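Local coordinates for protein KP6 killer toxin subunit alpha (Ustilago maydis virus P6, PDB 4GVB) that forms the alpha half of a secreted, virally encoded heterodimeric antifungal toxin and recognises receptors on sensitive cells before the beta subunit takes part in killing, at residues C51-S54 and D55-N59; Y62-C65 and S66-N70. All coordinates share one frame; numbering follows the deposited sequence.

How the contacts relate
The two contacts lie in series along the chain and share helix 58-67: contact 1 covers the way into it from strand 50-53, contact 2 its last turns and the way out toward strand 71-76. Their centres are about 15 Å apart, and apart from following one another in sequence they do not touch. Contact 1 lies nearer the middle of the subunit, about 7 Å from the chain centre against about 11 Å for contact 2. Each holds one cysteine of a disulfide, Cys51 with Cys35 and Cys65 with Cys18. They differ in surroundings: residues 51-59 meet no other chain of the assembly, whereas residues 66-70 reach the beta subunit of the toxin.

Contact 1: residues C51-S54 and D55-N59; sequences CLFS and DDLRN
Phe53 lays one face of its ring under Leu57, whose CB stands 3.6 Å from the ring centroid and only 5° off the normal, a CH-pi contact. Leu57 CD1 reaches back to Phe53 CB, and the backbone of 55-58 runs past the CD1-CE1 side of the ring: Asp55 O lies 3.1 Å from Phe53 CD1, approaching obliquely.

Asp56 holds the turn through three hydrogen bonds from Arg58. Its OD1 takes the backbone N-H of Arg58 at 3.2 Å, closing an Asx turn, and also the side-chain NE at 2.8 Å, the two donors arriving from opposite faces of the carboxylate. Arg58 bends at chi3 (-59°), bringing its guanidinium side-on to the acid; NH2 completes the salt bridge to Asp56 OD2 at 2.7 Å (166°). At the start of the turn a water bridges Ser54 OG and Asp55 OD1; Ser54 OG is also hydrogen-bonded to the N of Asn1, and Asp55 OD2 forms a salt bridge with Lys41.

Leu57 occupies the N-cap of helix 58-67, and the ring of Phe53, at the end of strand 50-53, packs against the start of that helix, beside Trp14 and Cys16 of the adjacent antiparallel strand 14-19.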
loop_
_atom_site.group_PDB
_atom_site.type_symbol
_atom_site.label_atom_id
_atom_site.label_comp_id
_atom_site.label_asym_id
_atom_site.label_seq_id
_atom_site.Cartn_x
_atom_site.Cartn_y
_atom_site.Cartn_z
ATOM N N CYS A 51 -9.033 -9.957 -2.032
ATOM C CA CYS A 51 -8.999 -10.582 -0.710
ATOM C C CYS A 51 -10.348 -11.187 -0.359
ATOM O O CYS A 51 -11.356 -10.485 -0.303
ATOM C CB CYS A 51 -8.603 -9.589 0.391
ATOM S SG CYS A 51 -8.184 -10.371 1.997
ATOM N N LEU A 52 -10.340 -12.488 -0.090
ATOM C CA LEU A 52 -11.561 -13.228 0.175
ATOM C C LEU A 52 -11.634 -13.659 1.636
ATOM O O LEU A 52 -10.611 -13.896 2.273
ATOM C CB LEU A 52 -11.669 -14.428 -0.778
ATOM C CG LEU A 52 -11.998 -14.047 -2.225
ATOM C CD1 LEU A 52 -10.797 -13.458 -2.916
ATOM C CD2 LEU A 52 -12.514 -15.248 -3.027
ATOM N N PHE A 53 -12.850 -13.714 2.169
ATOM C CA PHE A 53 -13.084 -14.241 3.495
ATOM C C PHE A 53 -14.538 -14.683 3.714
ATOM O O PHE A 53 -15.474 -14.226 3.030
ATOM C CB PHE A 53 -12.624 -13.276 4.619
ATOM C CG PHE A 53 -12.766 -11.816 4.278
ATOM C CD1 PHE A 53 -14.007 -11.185 4.325
ATOM C CD2 PHE A 53 -11.649 -11.066 3.914
ATOM C CE1 PHE A 53 -14.131 -9.833 3.997
ATOM C CE2 PHE A 53 -11.763 -9.706 3.591
ATOM C CZ PHE A 53 -13.004 -9.097 3.624
ATOM N N SER A 54 -14.712 -15.573 4.679
ATOM C CA SER A 54 -16.039 -16.076 5.018
ATOM C C SER A 54 -16.622 -15.213 6.130
ATOM O O SER A 54 -17.708 -14.660 5.998
ATOM C CB SER A 54 -15.963 -17.555 5.449
ATOM O OG SER A 54 -17.229 -18.019 5.886
ATOM N N ASP A 55 -15.893 -15.088 7.231
ATOM C CA ASP A 55 -16.299 -14.149 8.261
ATOM C C ASP A 55 -16.328 -12.750 7.640
ATOM O O ASP A 55 -15.616 -12.474 6.676
ATOM C CB ASP A 55 -15.354 -14.201 9.463
ATOM C CG ASP A 55 -15.502 -15.481 10.277
ATOM O OD1 ASP A 55 -16.517 -16.194 10.110
ATOM O OD2 ASP A 55 -14.614 -15.761 11.101
ATOM N N ASP A 56 -17.157 -11.872 8.184
ATOM C CA ASP A 56 -17.296 -10.539 7.615
ATOM C C ASP A 56 -16.168 -9.631 8.087
ATOM O O ASP A 56 -16.302 -8.927 9.087
ATOM C CB ASP A 56 -18.643 -9.938 8.007
ATOM C CG ASP A 56 -18.924 -8.645 7.285
ATOM O OD1 ASP A 56 -18.012 -8.149 6.598
ATOM O OD2 ASP A 56 -20.048 -8.125 7.408
ATOM N N LEU A 57 -15.058 -9.654 7.363
ATOM C CA LEU A 57 -13.890 -8.860 7.721
ATOM C C LEU A 57 -13.851 -7.546 6.938
ATOM O O LEU A 57 -12.806 -6.891 6.856
ATOM C CB LEU A 57 -12.613 -9.656 7.441
ATOM C CG LEU A 57 -12.510 -11.040 8.091
ATOM C CD1 LEU A 57 -11.182 -11.710 7.742
ATOM C CD2 LEU A 57 -12.672 -10.968 9.599
ATOM N N ARG A 58 -14.983 -7.168 6.352
ATOM C CA ARG A 58 -15.047 -5.958 5.527
ATOM C C ARG A 58 -14.598 -4.694 6.267
ATOM O O ARG A 58 -13.862 -3.852 5.719
ATOM C CB ARG A 58 -16.459 -5.768 4.945
ATOM C CG ARG A 58 -16.796 -6.697 3.770
ATOM C CD ARG A 58 -18.236 -6.498 3.308
ATOM N NE ARG A 58 -19.166 -6.767 4.403
ATOM C CZ ARG A 58 -20.477 -6.552 4.346
ATOM N NH1 ARG A 58 -21.016 -6.057 3.243
ATOM N NH2 ARG A 58 -21.245 -6.823 5.394
ATOM N N ASN A 59 -15.039 -4.539 7.506
ATOM C CA ASN A 59 -14.707 -3.331 8.252
ATOM C C ASN A 59 -13.214 -3.231 8.508
ATOM O O ASN A 59 -12.604 -2.176 8.303
ATOM C CB ASN A 59 -15.451 -3.293 9.582
ATOM C CG ASN A 59 -15.507 -1.898 10.171
ATOM O OD1 ASN A 59 -15.740 -0.913 9.455
ATOM N ND2 ASN A 59 -15.296 -1.803 11.478
HETATM O O HOH W 1 -17.674 -17.707 8.521
#

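Contact 2: residues Y62-C65 and S66-N70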
loop_
_atom_site.group_PDB
_atom_site.type_symbol
_atom_site.label_atom_id
_atom_site.label_comp_id
_atom_site.label_asym_id
_atom_site.label_seq_id
_atom_site.Cartn_x
_atom_site.Cartn_y
_atom_site.Cartn_z
ATOM N N TYR A 62 -11.377 -2.603 5.353
ATOM C CA TYR A 62 -11.599 -1.210 4.987
ATOM C C TYR A 62 -10.618 -0.284 5.683
ATOM O O TYR A 62 -10.165 0.707 5.100
ATOM C CB TYR A 62 -13.018 -0.756 5.331
ATOM C CG TYR A 62 -13.197 0.738 5.073
ATOM C CD1 TYR A 62 -13.386 1.222 3.785
ATOM C CD2 TYR A 62 -13.149 1.654 6.115
ATOM C CE1 TYR A 62 -13.546 2.588 3.547
ATOM C CE2 TYR A 62 -13.298 3.014 5.883
ATOM C CZ TYR A 62 -13.495 3.468 4.601
ATOM O OH TYR A 62 -13.645 4.814 4.381
ATOM N N SER A 63 -10.319 -0.579 6.942
ATOM C CA SER A 63 -9.439 0.289 7.711
ATOM C C SER A 63 -8.055 0.271 7.098
ATOM O O SER A 63 -7.341 1.272 7.137
ATOM C CB SER A 63 -9.377 -0.125 9.180
ATOM O OG SER A 63 -8.444 -1.179 9.366
ATOM N N HIS A 64 -7.677 -0.862 6.512
ATOM C CA HIS A 64 -6.392 -0.948 5.835
ATOM C C HIS A 64 -6.396 -0.124 4.544
ATOM O O HIS A 64 -5.528 0.737 4.354
ATOM C CB HIS A 64 -5.974 -2.407 5.572
ATOM C CG HIS A 64 -4.732 -2.526 4.750
ATOM N ND1 HIS A 64 -4.753 -2.804 3.394
ATOM C CD2 HIS A 64 -3.428 -2.385 5.080
ATOM C CE1 HIS A 64 -3.516 -2.818 2.929
ATOM N NE2 HIS A 64 -2.691 -2.570 3.936
ATOM N N CYS A 65 -7.365 -0.371 3.659
ATOM C CA CYS A 65 -7.432 0.404 2.415
ATOM C C CYS A 65 -7.470 1.887 2.738
ATOM O O CYS A 65 -6.765 2.680 2.111
ATOM C CB CYS A 65 -8.658 0.029 1.577
ATOM S SG CYS A 65 -8.564 -1.636 0.895
ATOM N N SER A 66 -8.291 2.249 3.719
ATOM C CA SER A 66 -8.452 3.641 4.127
ATOM C C SER A 66 -7.188 4.256 4.745
ATOM O O SER A 66 -6.922 5.453 4.559
ATOM C CB SER A 66 -9.635 3.773 5.088
ATOM O OG SER A 66 -9.682 5.072 5.649
ATOM N N SER A 67 -6.414 3.448 5.472
ATOM C CA SER A 67 -5.144 3.918 6.037
ATOM C C SER A 67 -4.166 4.339 4.937
ATOM O O SER A 67 -3.279 5.193 5.149
ATOM C CB SER A 67 -4.498 2.847 6.929
ATOM O OG SER A 67 -3.866 1.804 6.178
ATOM N N LEU A 68 -4.338 3.745 3.758
ATOM C CA LEU A 68 -3.492 4.037 2.598
ATOM C C LEU A 68 -4.129 5.047 1.640
ATOM O O LEU A 68 -3.724 5.151 0.486
ATOM C CB LEU A 68 -3.151 2.746 1.839
ATOM C CG LEU A 68 -2.218 1.783 2.567
ATOM C CD1 LEU A 68 -2.076 0.487 1.769
ATOM C CD2 LEU A 68 -0.858 2.438 2.816
ATOM N N ASN A 69 -5.109 5.788 2.144
ATOM C CA ASN A 69 -5.815 6.809 1.371
ATOM C C ASN A 69 -6.604 6.231 0.209
ATOM O O ASN A 69 -6.827 6.907 -0.797
ATOM C CB ASN A 69 -4.844 7.878 0.863
ATOM C CG ASN A 69 -5.503 9.235 0.715
ATOM O OD1 ASN A 69 -6.251 9.677 1.593
ATOM N ND2 ASN A 69 -5.245 9.894 -0.402
ATOM N N ASN A 70 -7.038 4.981 0.344
ATOM C CA ASN A 70 -7.775 4.335 -0.738
ATOM C C ASN A 70 -9.238 4.088 -0.390
ATOM O O ASN A 70 -9.654 4.218 0.761
ATOM C CB ASN A 70 -7.134 3.000 -1.121
ATOM C CG ASN A 70 -5.729 3.150 -1.635
ATOM O OD1 ASN A 70 -5.415 4.092 -2.361
ATOM N ND2 ASN A 70 -4.869 2.215 -1.265
#
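Ser67 turns its hydroxyl back along the helix onto His64. Its CB passes 3.3 Å from Ser63 O and lies a little farther from His64 O; chi1 of 77° then sets OG between the backbone N and the carbonyl carbon, and from there it donates to His64 O at 2.7 Å, in the carbonyl plane and on a lone pair. The same oxygen accepts Leu68 N in a longer bond of 3.3 Å, so two donors grip one carbonyl near the helix end.

On another side of the helix, Ser66 N donates to Tyr62 O at 2.8 Å. With CG anti to the backbone N (chi1 174°), the Tyr62 ring turns one face to Ser66, whose CB makes a CH-pi contact, offset toward the rim and 4.1 Å from the centroid.

Helix 58-67 ends in a Schellman motif. Asn69, with positive phi, is the C-prime residue: Asn70 N reaches back to Cys65 O at 2.9 Å and Asn69 N to Ser66 O at 3.0 Å. Cys65 O is doubly engaged, because Leu68 N approaches it from the opposite face to Asn70 N, 62° out of the carbonyl plane. Asn70 CB also lies 3.3 Å from Cys65 O.

The side chains of Leu68 and His64 meet at a slant, Leu68 through CD1. Leu68 also packs against Ala30 of helix 28-33 and Val24 of the beta subunit. Asn70 ND2 donates to the backbone oxygen of Tyr67 of the beta subunit, and Leu68 O is hydrogen-bonded to Ser68 OG of that chain, placing the end of this helix at the heterodimer interface, while Cys65 SG is tied to Cys18 of strand 14-19.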